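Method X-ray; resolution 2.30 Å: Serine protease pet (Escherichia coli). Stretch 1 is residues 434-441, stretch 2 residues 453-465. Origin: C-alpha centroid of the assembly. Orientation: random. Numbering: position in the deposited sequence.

Stretch 1, residues 434-441: NGHNQTFK
Stretch 2, residues 453-465: TNSNTTKESVLSV

How do the two backbones run relative to each other? Residues 438-440 and 461-465 are neighbouring parallel strands, their axes 14° apart in direction and 4.7 Å apart at closest approach. Gln438 pairs with Leu463, Thr439 with Ser464 and Phe440 with Val465, at CA-CA distances of 5.3, 4.5 and 4.9 Å. Phi/psi stays extended, from -133/141 at Gln438 to -115/133 at Thr439 and -124/137 at Phe440, facing -101/113 at Leu463, -103/129 at Ser464 and -127/111 at Val465. Gln438 N donates to Val462 O (3.1 Å), Ser464 N to Gln438 O (3.0 Å) and Phe440 N to Ser464 O (2.8 Å); the last two are nearly straight, at 169° and 174°. Alongside these bonds CA atoms approach carbonyls: Thr439 CA lies 3.4 Å from Ser464 O and, past the last bond, Val465 CA lies 3.2 Å from Phe440 O.

What continues the pairing before the first strand begins? Side chains take over from backbone. Asn437, at -94/134 with chi1 m (-57°) and chi2 -31°, brings OD1 to 2.8 Å from Val462 N, which donates to it at 168°. Ser461, chi1 m (-77°), donates from OG to His436 O at 2.7 Å. Water 2 lies 2.9 Å from Asn437 OD1 and 2.5 Å from Gly435 O.

Why does the turn at Gly435 fit so closely? Asn434 has phi/psi 50/49 and Gly435 87/-11, where a CB on Gly435 would be jammed against the preceding carbonyl O and would lie only 3.0 Å from Asn456 ND2. Gly435 N donates to Asn454 OD1 at 2.8 Å, though the angle is a bent 134°. Asn454 is t (171°), chi2 35°; its OD1 also accepts from Asn456 N (3.1 Å), while its ND2 donates to Lys459 O (3.1 Å). One amide thus ties the turn to the loop and braces the loop internally. Asn456, t (-167°), accepts at OD1 from Thr458 N (3.1 Å) and Thr458 OG1 (2.9 Å). Water 1 donates to Asn434 OD1 (2.6 Å) and Ser455 OG (3.1 Å).

How do the side chains sort across the sheet? Gln438, Phe440, Leu463 and Val465 share one face; Thr439 and Ser464 share the other. Phe440, m (-53°) with chi2 78°, meets Leu463, t (165°) and p (65°), where CE1 lies 3.5 Å from CD1, the methyl sitting at the ring edge. Gln438, t (178°), turns its end away, and its NE2 donates to Thr439 O (3.0 Å). Opposite, Thr439 OG1 comes within 3.7 Å of Ser464 CB, both residues m.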

ATOM      1  N   ASN A 434     -17.696 -14.431   7.590  1.00 29.22           N
ATOM      2  CA  ASN A 434     -18.397 -14.848   8.799  1.00 31.23           C
ATOM      3  C   ASN A 434     -18.257 -16.351   9.098  1.00 33.67           C
ATOM      4  O   ASN A 434     -19.244 -17.049   9.347  1.00 32.99           O
ATOM      5  CB  ASN A 434     -19.869 -14.460   8.677  1.00 30.12           C
ATOM      6  CG  ASN A 434     -20.646 -14.723   9.944  1.00 34.18           C
ATOM      7  OD1 ASN A 434     -20.076 -14.677  11.047  1.00 35.43           O
ATOM      8  ND2 ASN A 434     -21.947 -15.039   9.802  1.00 31.32           N
ATOM      9  N   GLY A 435     -17.023 -16.855   9.065  1.00 34.91           N
ATOM     10  CA  GLY A 435     -16.780 -18.256   9.373  1.00 34.55           C
ATOM     11  C   GLY A 435     -16.912 -19.193   8.186  1.00 34.51           C
ATOM     12  O   GLY A 435     -16.538 -20.357   8.283  1.00 36.41           O
ATOM     13  N   HIS A 436     -17.442 -18.693   7.069  1.00 36.69           N
ATOM     14  CA  HIS A 436     -17.598 -19.496   5.852  1.00 37.62           C
ATOM     15  C   HIS A 436     -16.366 -19.407   4.940  1.00 39.77           C
ATOM     16  O   HIS A 436     -15.634 -18.416   4.970  1.00 37.98           O
ATOM     17  CB  HIS A 436     -18.842 -19.054   5.082  1.00 36.57           C
ATOM     18  CG  HIS A 436     -20.109 -19.187   5.863  1.00 42.74           C
ATOM     19  ND1 HIS A 436     -20.817 -20.379   5.948  1.00 42.90           N
ATOM     20  CD2 HIS A 436     -20.799 -18.296   6.612  1.00 40.18           C
ATOM     21  CE1 HIS A 436     -21.875 -20.206   6.712  1.00 44.06           C
ATOM     22  NE2 HIS A 436     -21.894 -18.947   7.125  1.00 41.36           N
ATOM     23  N   ASN A 437     -16.147 -20.449   4.141  1.00 35.52           N
ATOM     24  CA  ASN A 437     -15.105 -20.460   3.121  1.00 31.22           C
ATOM     25  C   ASN A 437     -15.715 -20.032   1.798  1.00 29.54           C
ATOM     26  O   ASN A 437     -16.792 -20.502   1.433  1.00 33.33           O
ATOM     27  CB  ASN A 437     -14.469 -21.856   2.976  1.00 33.52           C
ATOM     28  CG  ASN A 437     -13.862 -22.394   4.290  1.00 33.92           C
ATOM     29  OD1 ASN A 437     -13.380 -21.641   5.133  1.00 34.72           O
ATOM     30  ND2 ASN A 437     -13.878 -23.720   4.447  1.00 42.23           N
ATOM     31  N   GLN A 438     -15.060 -19.141   1.076  1.00 34.07           N
ATOM     32  CA  GLN A 438     -15.565 -18.712  -0.221  1.00 31.32           C
ATOM     33  C   GLN A 438     -14.474 -18.717  -1.279  1.00 29.18           C
ATOM     34  O   GLN A 438     -13.333 -18.355  -1.024  1.00 28.56           O
ATOM     35  CB  GLN A 438     -16.187 -17.315  -0.148  1.00 26.49           C
ATOM     36  CG  GLN A 438     -16.682 -16.806  -1.519  1.00 27.06           C
ATOM     37  CD  GLN A 438     -17.940 -17.536  -2.021  1.00 30.13           C
ATOM     38  OE1 GLN A 438     -18.879 -17.773  -1.249  1.00 31.43           O
ATOM     39  NE2 GLN A 438     -17.964 -17.887  -3.319  1.00 26.69           N
ATOM     40  N   THR A 439     -14.858 -19.139  -2.474  1.00 31.48           N
ATOM     41  CA  THR A 439     -13.951 -19.245  -3.600  1.00 32.64           C
ATOM     42  C   THR A 439     -14.340 -18.272  -4.688  1.00 29.72           C
ATOM     43  O   THR A 439     -15.511 -18.171  -5.041  1.00 31.00           O
ATOM     44  CB  THR A 439     -13.968 -20.656  -4.195  1.00 33.74           C
ATOM     45  OG1 THR A 439     -13.610 -21.608  -3.183  1.00 36.55           O
ATOM     46  CG2 THR A 439     -13.021 -20.741  -5.388  1.00 36.19           C
ATOM     47  N   PHE A 440     -13.355 -17.559  -5.209  1.00 28.18           N
ATOM     48  CA  PHE A 440     -13.535 -16.762  -6.402  1.00 28.36           C
ATOM     49  C   PHE A 440     -12.511 -17.186  -7.449  1.00 26.37           C
ATOM     50  O   PHE A 440     -11.331 -17.392  -7.141  1.00 27.95           O
ATOM     51  CB  PHE A 440     -13.351 -15.258  -6.129  1.00 26.25           C
ATOM     52  CG  PHE A 440     -14.178 -14.700  -4.999  1.00 25.18           C
ATOM     53  CD1 PHE A 440     -13.804 -14.894  -3.681  1.00 25.29           C
ATOM     54  CD2 PHE A 440     -15.278 -13.875  -5.268  1.00 24.86           C
ATOM     55  CE1 PHE A 440     -14.535 -14.340  -2.646  1.00 25.13           C
ATOM     56  CE2 PHE A 440     -16.010 -13.309  -4.246  1.00 24.65           C
ATOM     57  CZ  PHE A 440     -15.641 -13.548  -2.929  1.00 24.82           C
ATOM     58  N   LYS A 441     -12.948 -17.310  -8.686  1.00 26.57           N
ATOM     59  CA  LYS A 441     -12.029 -17.263  -9.790  1.00 26.97           C
ATOM     60  C   LYS A 441     -11.366 -15.866  -9.780  1.00 30.78           C
ATOM     61  O   LYS A 441     -10.155 -15.737  -9.957  1.00 30.85           O
ATOM     62  CB  LYS A 441     -12.773 -17.515 -11.091  1.00 30.63           C
ATOM     63  CG  LYS A 441     -11.917 -17.824 -12.288  1.00 37.99           C
ATOM     64  CD  LYS A 441     -11.997 -19.304 -12.660  1.00 44.60           C
ATOM     65  CE  LYS A 441     -11.569 -19.498 -14.115  1.00 54.78           C
ATOM     66  NZ  LYS A 441     -10.364 -18.660 -14.469  1.00 54.21           N
ATOM     67  N   THR A 453     -13.364  -9.692   4.732  1.00 28.28           N
ATOM     68  CA  THR A 453     -12.965  -9.917   6.112  1.00 29.49           C
ATOM     69  C   THR A 453     -13.629 -11.152   6.705  1.00 29.76           C
ATOM     70  O   THR A 453     -14.369 -11.869   6.030  1.00 28.09           O
ATOM     71  CB  THR A 453     -13.318  -8.706   6.995  1.00 31.23           C
ATOM     72  OG1 THR A 453     -12.655  -8.845   8.258  1.00 37.07           O
ATOM     73  CG2 THR A 453     -14.865  -8.621   7.217  1.00 33.58           C
ATOM     74  N   ASN A 454     -13.362 -11.403   7.977  1.00 30.63           N
ATOM     75  CA  ASN A 454     -14.116 -12.401   8.706  1.00 33.85           C
ATOM     76  C   ASN A 454     -14.169 -12.060  10.184  1.00 38.15           C
ATOM     77  O   ASN A 454     -13.171 -12.183  10.890  1.00 33.88           O
ATOM     78  CB  ASN A 454     -13.530 -13.788   8.513  1.00 33.31           C
ATOM     79  CG  ASN A 454     -14.167 -14.812   9.431  1.00 40.63           C
ATOM     80  OD1 ASN A 454     -15.356 -14.730   9.718  1.00 41.05           O
ATOM     81  ND2 ASN A 454     -13.372 -15.760   9.929  1.00 36.77           N
ATOM     82  N   SER A 455     -15.348 -11.631  10.633  1.00 31.63           N
ATOM     83  CA  SER A 455     -15.549 -11.125  11.981  1.00 32.57           C
ATOM     84  C   SER A 455     -15.707 -12.249  12.992  1.00 34.70           C
ATOM     85  O   SER A 455     -15.789 -12.007  14.193  1.00 39.16           O
ATOM     86  CB  SER A 455     -16.786 -10.202  12.014  1.00 33.70           C
ATOM     87  OG  SER A 455     -17.977 -10.886  11.626  1.00 30.70           O
ATOM     88  N   ASN A 456     -15.778 -13.482  12.506  1.00 40.70           N
ATOM     89  CA  ASN A 456     -15.902 -14.641  13.399  1.00 40.32           C
ATOM     90  C   ASN A 456     -14.530 -15.029  13.946  1.00 44.15           C
ATOM     91  O   ASN A 456     -13.679 -15.513  13.209  1.00 41.97           O
ATOM     92  CB  ASN A 456     -16.541 -15.825  12.671  1.00 38.78           C
ATOM     93  CG  ASN A 456     -16.985 -16.928  13.617  1.00 49.09           C
ATOM     94  OD1 ASN A 456     -16.348 -17.196  14.640  1.00 51.31           O
ATOM     95  ND2 ASN A 456     -18.088 -17.580  13.272  1.00 45.66           N
ATOM     96  N   THR A 457     -14.316 -14.819  15.238  1.00 44.96           N
ATOM     97  CA  THR A 457     -12.982 -14.975  15.799  1.00 44.18           C
ATOM     98  C   THR A 457     -12.660 -16.418  16.179  1.00 46.25           C
ATOM     99  O   THR A 457     -11.562 -16.696  16.656  1.00 53.10           O
ATOM    100  CB  THR A 457     -12.784 -14.082  17.054  1.00 48.16           C
ATOM    101  OG1 THR A 457     -13.601 -14.559  18.129  1.00 48.89           O
ATOM    102  CG2 THR A 457     -13.148 -12.641  16.756  1.00 45.41           C
ATOM    103  N   THR A 458     -13.600 -17.333  15.970  1.00 42.94           N
ATOM    104  CA  THR A 458     -13.410 -18.693  16.459  1.00 48.50           C
ATOM    105  C   THR A 458     -13.402 -19.724  15.341  1.00 48.49           C
ATOM    106  O   THR A 458     -13.067 -20.877  15.561  1.00 56.64           O
ATOM    107  CB  THR A 458     -14.502 -19.080  17.477  1.00 54.03           C
ATOM    108  OG1 THR A 458     -15.795 -18.902  16.885  1.00 49.29           O
ATOM    109  CG2 THR A 458     -14.394 -18.231  18.736  1.00 52.33           C
ATOM    110  N   LYS A 459     -13.794 -19.304  14.148  1.00 42.75           N
ATOM    111  CA  LYS A 459     -13.776 -20.182  12.992  1.00 39.51           C
ATOM    112  C   LYS A 459     -13.206 -19.413  11.811  1.00 40.63           C
ATOM    113  O   LYS A 459     -13.803 -18.450  11.323  1.00 35.45           O
ATOM    114  CB  LYS A 459     -15.170 -20.708  12.670  1.00 37.44           C
ATOM    115  CG  LYS A 459     -15.245 -21.526  11.392  1.00 42.23           C
ATOM    116  CD  LYS A 459     -16.632 -22.193  11.250  1.00 48.44           C
ATOM    117  CE  LYS A 459     -16.625 -23.264  10.142  1.00 52.56           C
ATOM    118  NZ  LYS A 459     -15.304 -24.002  10.081  1.00 50.33           N
ATOM    119  N   GLU A 460     -12.033 -19.837  11.368  1.00 41.04           N
ATOM    120  CA  GLU A 460     -11.310 -19.099  10.351  1.00 42.26           C
ATOM    121  C   GLU A 460     -11.934 -19.351   8.992  1.00 36.97           C
ATOM    122  O   GLU A 460     -12.393 -20.463   8.716  1.00 35.27           O
ATOM    123  CB  GLU A 460      -9.823 -19.484  10.367  1.00 39.85           C
ATOM    124  CG  GLU A 460      -9.187 -19.607   9.014  1.00 34.69           C
ATOM    125  CD  GLU A 460      -7.714 -19.961   9.123  1.00 36.88           C
ATOM    126  OE1 GLU A 460      -7.364 -21.155   8.942  1.00 40.55           O
ATOM    127  OE2 GLU A 460      -6.909 -19.048   9.406  1.00 37.78           O
ATOM    128  N   SER A 461     -11.960 -18.305   8.167  1.00 31.70           N
ATOM    129  CA  SER A 461     -12.508 -18.365   6.825  1.00 31.44           C
ATOM    130  C   SER A 461     -11.404 -18.537   5.804  1.00 29.13           C
ATOM    131  O   SER A 461     -10.451 -17.754   5.766  1.00 30.11           O
ATOM    132  CB  SER A 461     -13.306 -17.093   6.495  1.00 29.41           C
ATOM    133  OG  SER A 461     -14.590 -17.069   7.108  1.00 29.24           O
ATOM    134  N   VAL A 462     -11.532 -19.550   4.956  1.00 36.08           N
ATOM    135  CA  VAL A 462     -10.570 -19.709   3.875  1.00 34.47           C
ATOM    136  C   VAL A 462     -11.080 -18.959   2.666  1.00 34.27           C
ATOM    137  O   VAL A 462     -12.165 -19.250   2.154  1.00 33.30           O
ATOM    138  CB  VAL A 462     -10.333 -21.170   3.486  1.00 32.84           C
ATOM    139  CG1 VAL A 462      -9.331 -21.239   2.335  1.00 35.14           C
ATOM    140  CG2 VAL A 462      -9.852 -21.967   4.673  1.00 33.69           C
ATOM    141  N   LEU A 463     -10.302 -17.975   2.227  1.00 33.40           N
ATOM    142  CA  LEU A 463     -10.605 -17.257   1.004  1.00 32.20           C
ATOM    143  C   LEU A 463      -9.730 -17.787  -0.139  1.00 33.55           C
ATOM    144  O   LEU A 463      -8.511 -17.630  -0.127  1.00 34.79           O
ATOM    145  CB  LEU A 463     -10.400 -15.763   1.214  1.00 29.27           C
ATOM    146  CG  LEU A 463     -10.337 -14.884  -0.032  1.00 31.69           C
ATOM    147  CD1 LEU A 463     -11.672 -14.909  -0.749  1.00 30.17           C
ATOM    148  CD2 LEU A 463      -9.963 -13.466   0.345  1.00 26.75           C
ATOM    149  N   SER A 464     -10.356 -18.434  -1.114  1.00 31.42           N
ATOM    150  CA  SER A 464      -9.630 -18.993  -2.242  1.00 31.21           C
ATOM    151  C   SER A 464      -9.790 -18.115  -3.487  1.00 31.80           C
ATOM    152  O   SER A 464     -10.909 -17.732  -3.870  1.00 31.26           O
ATOM    153  CB  SER A 464     -10.114 -20.426  -2.528  1.00 32.12           C
ATOM    154  OG  SER A 464     -10.003 -21.264  -1.376  1.00 30.01           O
ATOM    155  N   VAL A 465      -8.671 -17.773  -4.116  1.00 29.78           N
ATOM    156  CA  VAL A 465      -8.713 -17.032  -5.369  1.00 29.05           C
ATOM    157  C   VAL A 465      -7.900 -17.793  -6.370  1.00 30.26           C
ATOM    158  O   VAL A 465      -6.684 -17.882  -6.232  1.00 30.50           O
ATOM    159  CB  VAL A 465      -8.143 -15.614  -5.243  1.00 31.45           C
ATOM    160  CG1 VAL A 465      -8.308 -14.871  -6.562  1.00 29.36           C
ATOM    161  CG2 VAL A 465      -8.793 -14.878  -4.089  1.00 27.88           C
TER
HETATM  162  O   HOH W   1     -19.386 -13.220  13.045  1.00 34.42           O
HETATM  163  O   HOH W   2     -15.029 -22.235   7.481  1.00 33.52           O